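Local coordinates for putative endonuclease/exonuclease/phosphatase family protein (Bacteroides thetaiotaomicron, PDB 3MPR), which probably cleaves phosphodiester bonds as a metal-dependent nuclease of the endonuclease/exonuclease/phosphatase family, related to DNase I, at residues G177-D182 against I227-V232; T213-D218 against A274-D279. All coordinates share one frame; numbering follows the deposited sequence.

Interaction 1: G177-D182 against I227-V232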
loop_
_atom_site.group_PDB
_atom_site.type_symbol
_atom_site.label_atom_id
_atom_site.label_comp_id
_atom_site.label_asym_id
_atom_site.label_seq_id
_atom_site.Cartn_x
_atom_site.Cartn_y
_atom_site.Cartn_z
ATOM N N GLY A 177 -7.938 -17.160 3.462
ATOM C CA GLY A 177 -7.137 -18.342 3.712
ATOM C C GLY A 177 -6.078 -18.592 2.674
ATOM O O GLY A 177 -6.003 -17.893 1.665
ATOM N N ASP A 178 -5.244 -19.587 2.952
ATOM C CA ASP A 178 -4.324 -20.144 1.970
ATOM C C ASP A 178 -5.000 -21.411 1.459
ATOM O O ASP A 178 -5.164 -22.384 2.201
ATOM C CB ASP A 178 -2.989 -20.465 2.634
ATOM C CG ASP A 178 -1.979 -21.116 1.680
ATOM O OD1 ASP A 178 -2.370 -21.583 0.594
ATOM O OD2 ASP A 178 -0.785 -21.180 2.042
ATOM N N PHE A 179 -5.417 -21.384 0.201
ATOM C CA PHE A 179 -6.181 -22.489 -0.376
ATOM C C PHE A 179 -5.303 -23.486 -1.132
ATOM O O PHE A 179 -5.802 -24.465 -1.688
ATOM C CB PHE A 179 -7.332 -21.951 -1.230
ATOM C CG PHE A 179 -8.346 -21.192 -0.428
ATOM C CD1 PHE A 179 -8.107 -19.873 -0.048
ATOM C CD2 PHE A 179 -9.516 -21.810 -0.009
ATOM C CE1 PHE A 179 -9.037 -19.180 0.721
ATOM C CE2 PHE A 179 -10.449 -21.129 0.758
ATOM C CZ PHE A 179 -10.213 -19.808 1.123
ATOM N N ASN A 180 -3.994 -23.227 -1.107
ATOM C CA ASN A 180 -2.956 -24.147 -1.593
ATOM C C ASN A 180 -2.922 -24.360 -3.101
ATOM O O ASN A 180 -1.844 -24.478 -3.672
ATOM C CB ASN A 180 -2.980 -25.495 -0.841
ATOM C CG ASN A 180 -1.788 -25.652 0.107
ATOM O OD1 ASN A 180 -1.916 -26.170 1.228
ATOM N ND2 ASN A 180 -0.622 -25.194 -0.338
ATOM N N VAL A 181 -4.085 -24.387 -3.751
ATOM C CA VAL A 181 -4.110 -24.480 -5.211
ATOM C C VAL A 181 -4.827 -23.286 -5.824
ATOM O O VAL A 181 -5.616 -22.623 -5.160
ATOM C CB VAL A 181 -4.812 -25.750 -5.696
ATOM C CG1 VAL A 181 -4.117 -26.994 -5.140
ATOM C CG2 VAL A 181 -6.300 -25.706 -5.315
ATOM N N ASP A 182 -4.566 -23.035 -7.101
ATOM C CA ASP A 182 -5.020 -21.798 -7.729
ATOM C C ASP A 182 -6.436 -21.843 -8.302
ATOM O O ASP A 182 -7.168 -22.832 -8.144
ATOM C CB ASP A 182 -4.001 -21.303 -8.771
ATOM C CG ASP A 182 -4.061 -22.079 -10.085
ATOM O OD1 ASP A 182 -4.970 -22.907 -10.279
ATOM O OD2 ASP A 182 -3.199 -21.836 -10.941
ATOM N N ILE A 227 -3.469 -18.300 -4.872
ATOM C CA ILE A 227 -3.810 -19.396 -3.974
ATOM C C ILE A 227 -4.310 -18.885 -2.620
ATOM O O ILE A 227 -4.843 -19.648 -1.800
ATOM C CB ILE A 227 -2.646 -20.400 -3.817
ATOM C CG1 ILE A 227 -1.453 -19.771 -3.094
ATOM C CG2 ILE A 227 -2.247 -20.964 -5.187
ATOM C CD1 ILE A 227 -0.332 -20.768 -2.804
ATOM N N ASP A 228 -4.152 -17.584 -2.400
ATOM C CA ASP A 228 -4.703 -16.937 -1.224
ATOM C C ASP A 228 -5.866 -16.099 -1.714
ATOM O O ASP A 228 -5.694 -15.278 -2.610
ATOM C CB ASP A 228 -3.636 -16.042 -0.585
ATOM C CG ASP A 228 -2.380 -16.817 -0.236
ATOM O OD1 ASP A 228 -1.400 -16.784 -1.017
ATOM O OD2 ASP A 228 -2.400 -17.498 0.807
ATOM N N HIS A 229 -7.052 -16.311 -1.139
ATOM C CA HIS A 229 -8.248 -15.645 -1.621
ATOM C C HIS A 229 -8.981 -14.987 -0.474
ATOM O O HIS A 229 -8.829 -15.377 0.691
ATOM C CB HIS A 229 -9.230 -16.653 -2.245
ATOM C CG HIS A 229 -8.649 -17.481 -3.346
ATOM N ND1 HIS A 229 -8.264 -16.944 -4.559
ATOM C CD2 HIS A 229 -8.407 -18.811 -3.429
ATOM C CE1 HIS A 229 -7.802 -17.907 -5.335
ATOM N NE2 HIS A 229 -7.880 -19.050 -4.674
ATOM N N ILE A 230 -9.796 -14.003 -0.825
ATOM C CA ILE A 230 -10.813 -13.501 0.087
ATOM C C ILE A 230 -12.156 -13.639 -0.618
ATOM O O ILE A 230 -12.407 -12.969 -1.613
ATOM C CB ILE A 230 -10.540 -12.043 0.491
ATOM C CG1 ILE A 230 -9.175 -11.954 1.205
ATOM C CG2 ILE A 230 -11.651 -11.517 1.394
ATOM C CD1 ILE A 230 -8.826 -10.552 1.738
ATOM N N PHE A 231 -12.996 -14.545 -0.118
ATOM C CA PHE A 231 -14.326 -14.768 -0.672
ATOM C C PHE A 231 -15.318 -14.057 0.232
ATOM O O PHE A 231 -15.141 -14.044 1.459
ATOM C CB PHE A 231 -14.657 -16.264 -0.674
ATOM C CG PHE A 231 -13.778 -17.095 -1.583
ATOM C CD1 PHE A 231 -13.938 -17.043 -2.961
ATOM C CD2 PHE A 231 -12.824 -17.951 -1.056
ATOM C CE1 PHE A 231 -13.154 -17.822 -3.799
ATOM C CE2 PHE A 231 -12.037 -18.730 -1.884
ATOM C CZ PHE A 231 -12.207 -18.674 -3.261
ATOM N N VAL A 232 -16.362 -13.472 -0.351
ATOM C CA VAL A 232 -17.348 -12.756 0.448
ATOM C C VAL A 232 -18.763 -13.056 -0.012
ATOM O O VAL A 232 -18.988 -13.396 -1.167
ATOM C CB VAL A 232 -17.135 -11.218 0.404
ATOM C CG1 VAL A 232 -15.762 -10.842 0.943
ATOM C CG2 VAL A 232 -17.316 -10.681 -1.008
HETATM O O HOH W 1 -8.211 -21.747 -5.166
#
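The carbonyl of I227 takes the backbone N-H of F179: O of I227 lies 2.7 Å from N of F179, and the C=O points almost straight at the donor (167° at the oxygen). This bond follows the antiparallel pairing of strands 173-178 and 228-232, where D178 and D228 are a non-hydrogen-bonded pair and both G177-H229 bonds are long and weak. At the backbone angles of G177 a side chain would strike the preceding carbonyl and crowd the F179 ring, so glycine suits the place.

On one side of the sheet the F179 ring joins an aromatic cluster. F231 turns its edge to a face of F179 with the planes at 88°, CE2 of F231 lying 3.7 Å from CZ of F179. The H229 imidazole meets the F179 ring obliquely, CD2 of H229 standing 3.6 Å from CD1 of F179. One water binds NE2 of H229 and donates to O of V181, tying the imidazole to the loop. CG1 of I227 lies between the backbone N and carbonyl carbon, leaving the CG2 branch beside the N, 3.5 Å from C of V181.

On the other side are two carboxylates, OD1 of D178 and OD2 of D228 being 4.1 Å apart. OD1 of D178 accepts from N of N180, an Asx turn that bends the chain off its strand; OD2 is bound by N13, and D228 by T213. The D178 side chain is about 5 Å from that of E51, a magnesium site seen in a structure of this protein though empty here; GDFN is a signature of this family.

Within its sheet, strand 173-178 runs between 135-142 and 228-232; I230 packs on strand 283-289 of the other sheet, while F191 of helix 186-192 joins the aromatic cluster.

Interaction 2: T213-D218 against A274-D279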
loop_
_atom_site.group_PDB
_atom_site.type_symbol
_atom_site.label_atom_id
_atom_site.label_comp_id
_atom_site.label_asym_id
_atom_site.label_seq_id
_atom_site.Cartn_x
_atom_site.Cartn_y
_atom_site.Cartn_z
ATOM N N THR A 213 -0.223 -14.549 -5.588
ATOM C CA THR A 213 -0.097 -14.458 -4.141
ATOM C C THR A 213 1.045 -15.254 -3.510
ATOM O O THR A 213 1.477 -14.926 -2.410
ATOM C CB THR A 213 -1.423 -14.783 -3.434
ATOM O OG1 THR A 213 -1.741 -16.169 -3.620
ATOM C CG2 THR A 213 -2.539 -13.908 -4.007
ATOM N N PHE A 214 1.545 -16.283 -4.188
ATOM C CA PHE A 214 2.719 -17.002 -3.674
ATOM C C PHE A 214 4.010 -16.468 -4.295
ATOM O O PHE A 214 4.068 -16.237 -5.504
ATOM C CB PHE A 214 2.578 -18.507 -3.947
ATOM C CG PHE A 214 3.676 -19.352 -3.320
ATOM C CD1 PHE A 214 3.901 -19.323 -1.955
ATOM C CD2 PHE A 214 4.458 -20.189 -4.105
ATOM C CE1 PHE A 214 4.905 -20.098 -1.379
ATOM C CE2 PHE A 214 5.457 -20.969 -3.539
ATOM C CZ PHE A 214 5.681 -20.920 -2.181
ATOM N N ASN A 215 5.047 -16.266 -3.478
ATOM C CA ASN A 215 6.331 -15.828 -4.012
ATOM C C ASN A 215 7.526 -16.745 -3.674
ATOM O O ASN A 215 8.588 -16.604 -4.272
ATOM C CB ASN A 215 6.634 -14.369 -3.635
ATOM C CG ASN A 215 6.763 -14.164 -2.140
ATOM O OD1 ASN A 215 7.592 -14.794 -1.485
ATOM N ND2 ASN A 215 5.957 -13.261 -1.591
ATOM N N ASN A 216 7.357 -17.671 -2.724
ATOM C CA ASN A 216 8.434 -18.597 -2.380
ATOM C C ASN A 216 9.703 -17.881 -1.877
ATOM O O ASN A 216 10.824 -18.362 -2.062
ATOM C CB ASN A 216 8.770 -19.468 -3.598
ATOM C CG ASN A 216 9.524 -20.734 -3.222
ATOM O OD1 ASN A 216 9.321 -21.295 -2.149
ATOM N ND2 ASN A 216 10.409 -21.180 -4.106
ATOM N N PHE A 217 9.512 -16.731 -1.244
ATOM C CA PHE A 217 10.602 -15.881 -0.765
ATOM C C PHE A 217 11.490 -15.362 -1.890
ATOM O O PHE A 217 12.575 -14.843 -1.633
ATOM C CB PHE A 217 11.455 -16.582 0.303
ATOM C CG PHE A 217 10.848 -16.554 1.675
ATOM C CD1 PHE A 217 10.524 -15.343 2.276
ATOM C CD2 PHE A 217 10.616 -17.726 2.369
ATOM C CE1 PHE A 217 9.965 -15.309 3.537
ATOM C CE2 PHE A 217 10.063 -17.702 3.631
ATOM C CZ PHE A 217 9.739 -16.495 4.220
ATOM N N ASP A 218 11.024 -15.506 -3.128
ATOM C CA ASP A 218 11.771 -15.025 -4.285
ATOM C C ASP A 218 11.270 -13.641 -4.703
ATOM O O ASP A 218 10.164 -13.502 -5.220
ATOM C CB ASP A 218 11.616 -16.011 -5.440
ATOM C CG ASP A 218 12.285 -15.533 -6.711
ATOM O OD1 ASP A 218 12.917 -14.457 -6.695
ATOM O OD2 ASP A 218 12.184 -16.254 -7.726
ATOM N N ALA A 274 16.791 -7.693 -1.920
ATOM C CA ALA A 274 15.390 -7.596 -1.550
ATOM C C ALA A 274 14.973 -8.860 -0.823
ATOM O O ALA A 274 15.452 -9.949 -1.138
ATOM C CB ALA A 274 14.529 -7.388 -2.782
ATOM N N ARG A 275 14.083 -8.705 0.155
ATOM C CA ARG A 275 13.529 -9.826 0.910
ATOM C C ARG A 275 12.027 -9.618 0.979
ATOM O O ARG A 275 11.577 -8.486 1.152
ATOM C CB ARG A 275 14.054 -9.801 2.353
ATOM C CG ARG A 275 15.532 -10.099 2.513
ATOM C CD ARG A 275 15.767 -11.594 2.459
ATOM N NE ARG A 275 17.185 -11.927 2.592
ATOM C CZ ARG A 275 17.661 -13.166 2.504
ATOM N NH1 ARG A 275 16.833 -14.182 2.287
ATOM N NH2 ARG A 275 18.965 -13.387 2.628
ATOM N N THR A 276 11.250 -10.690 0.869
ATOM C CA THR A 276 9.806 -10.560 1.021
ATOM C C THR A 276 9.463 -10.829 2.491
ATOM O O THR A 276 10.063 -11.701 3.114
ATOM C CB THR A 276 9.043 -11.522 0.099
ATOM O OG1 THR A 276 9.460 -12.872 0.365
ATOM C CG2 THR A 276 9.311 -11.178 -1.358
ATOM N N PRO A 277 8.527 -10.054 3.057
ATOM C CA PRO A 277 8.183 -10.199 4.478
ATOM C C PRO A 277 7.630 -11.593 4.794
ATOM O O PRO A 277 7.826 -12.075 5.900
ATOM C CB PRO A 277 7.120 -9.121 4.693
ATOM C CG PRO A 277 7.454 -8.071 3.659
ATOM C CD PRO A 277 7.921 -8.852 2.458
ATOM N N SER A 278 6.954 -12.221 3.838
ATOM C CA SER A 278 6.612 -13.636 3.967
ATOM C C SER A 278 6.742 -14.293 2.607
ATOM O O SER A 278 7.020 -13.620 1.627
ATOM C CB SER A 278 5.195 -13.829 4.507
ATOM O OG SER A 278 4.913 -15.215 4.599
ATOM N N ASP A 279 6.554 -15.605 2.534
ATOM C CA ASP A 279 6.633 -16.253 1.229
ATOM C C ASP A 279 5.314 -16.190 0.452
ATOM O O ASP A 279 5.204 -16.719 -0.660
ATOM C CB ASP A 279 7.229 -17.670 1.301
ATOM C CG ASP A 279 6.330 -18.660 2.002
ATOM O OD1 ASP A 279 5.428 -18.233 2.752
ATOM O OD2 ASP A 279 6.541 -19.876 1.799
HETATM O O HOH W 2 8.971 -20.758 0.696
HETATM O O HOH W 3 13.002 -13.066 0.641
#
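F217 lays one face of its ring against D279, whose CB sits 3.7 Å from the ring centroid and only 16° off the normal, a CH-pi contact. The D279 carboxylate is inclined just 28° to this ring but 73° to that of F214. CD1 of F214 comes obliquely within 3.2 Å of O of D279, and CE1 of F214 within 3.6 Å of OD2. CD1 of F217 meets OG1 of T276 obliquely at 3.3 Å, while that hydroxyl donates to O of S278 and so closes its own loop.

Between the two rings, O of D279 accepts two backbone bonds, from N of N215 (2.9 Å) and from N of N216 (3.1 Å). CG of N215 stands between its backbone N and carbonyl carbon, which brings OD1 round to accept from N of F217 and form an Asx turn; asparagine suits this place because its amide also donates, ND2 giving a weak bond to O of S278. Waters join OD2 of D279 to OD1 of N216, and N of T276 to O of F217.

The bend is a type I' turn from N215 to D218, with N216 and F217 both in left-handed conformation. The turn packs against S278-D279, which leads into H280: the SDH sequence characteristic of DNase I-like nucleases, the D279 side chain about 5 Å from that of E51 at the empty magnesium site.

From the N terminus, strand 173-178 leads into the loop of interaction 1, and about 45 residues later, after two helices and two short strands, the chain returns as 227-232 to close it. Before that return it passes through 213-218, the first half of interaction 2, whose partner 274-279 comes after strands 237-243 and 248-251 and the unmodelled residues 254-269, at the end of strand 272-275. The two closed loops therefore cross. They also touch: OG1 of T213 probably hydrogen-bonds to OD1 of D228 and N of I227. Together they join the strand ends at 178 and 228 of one sheet to the loop before strand 283-289 of the other, with D178 and D279 both near E51.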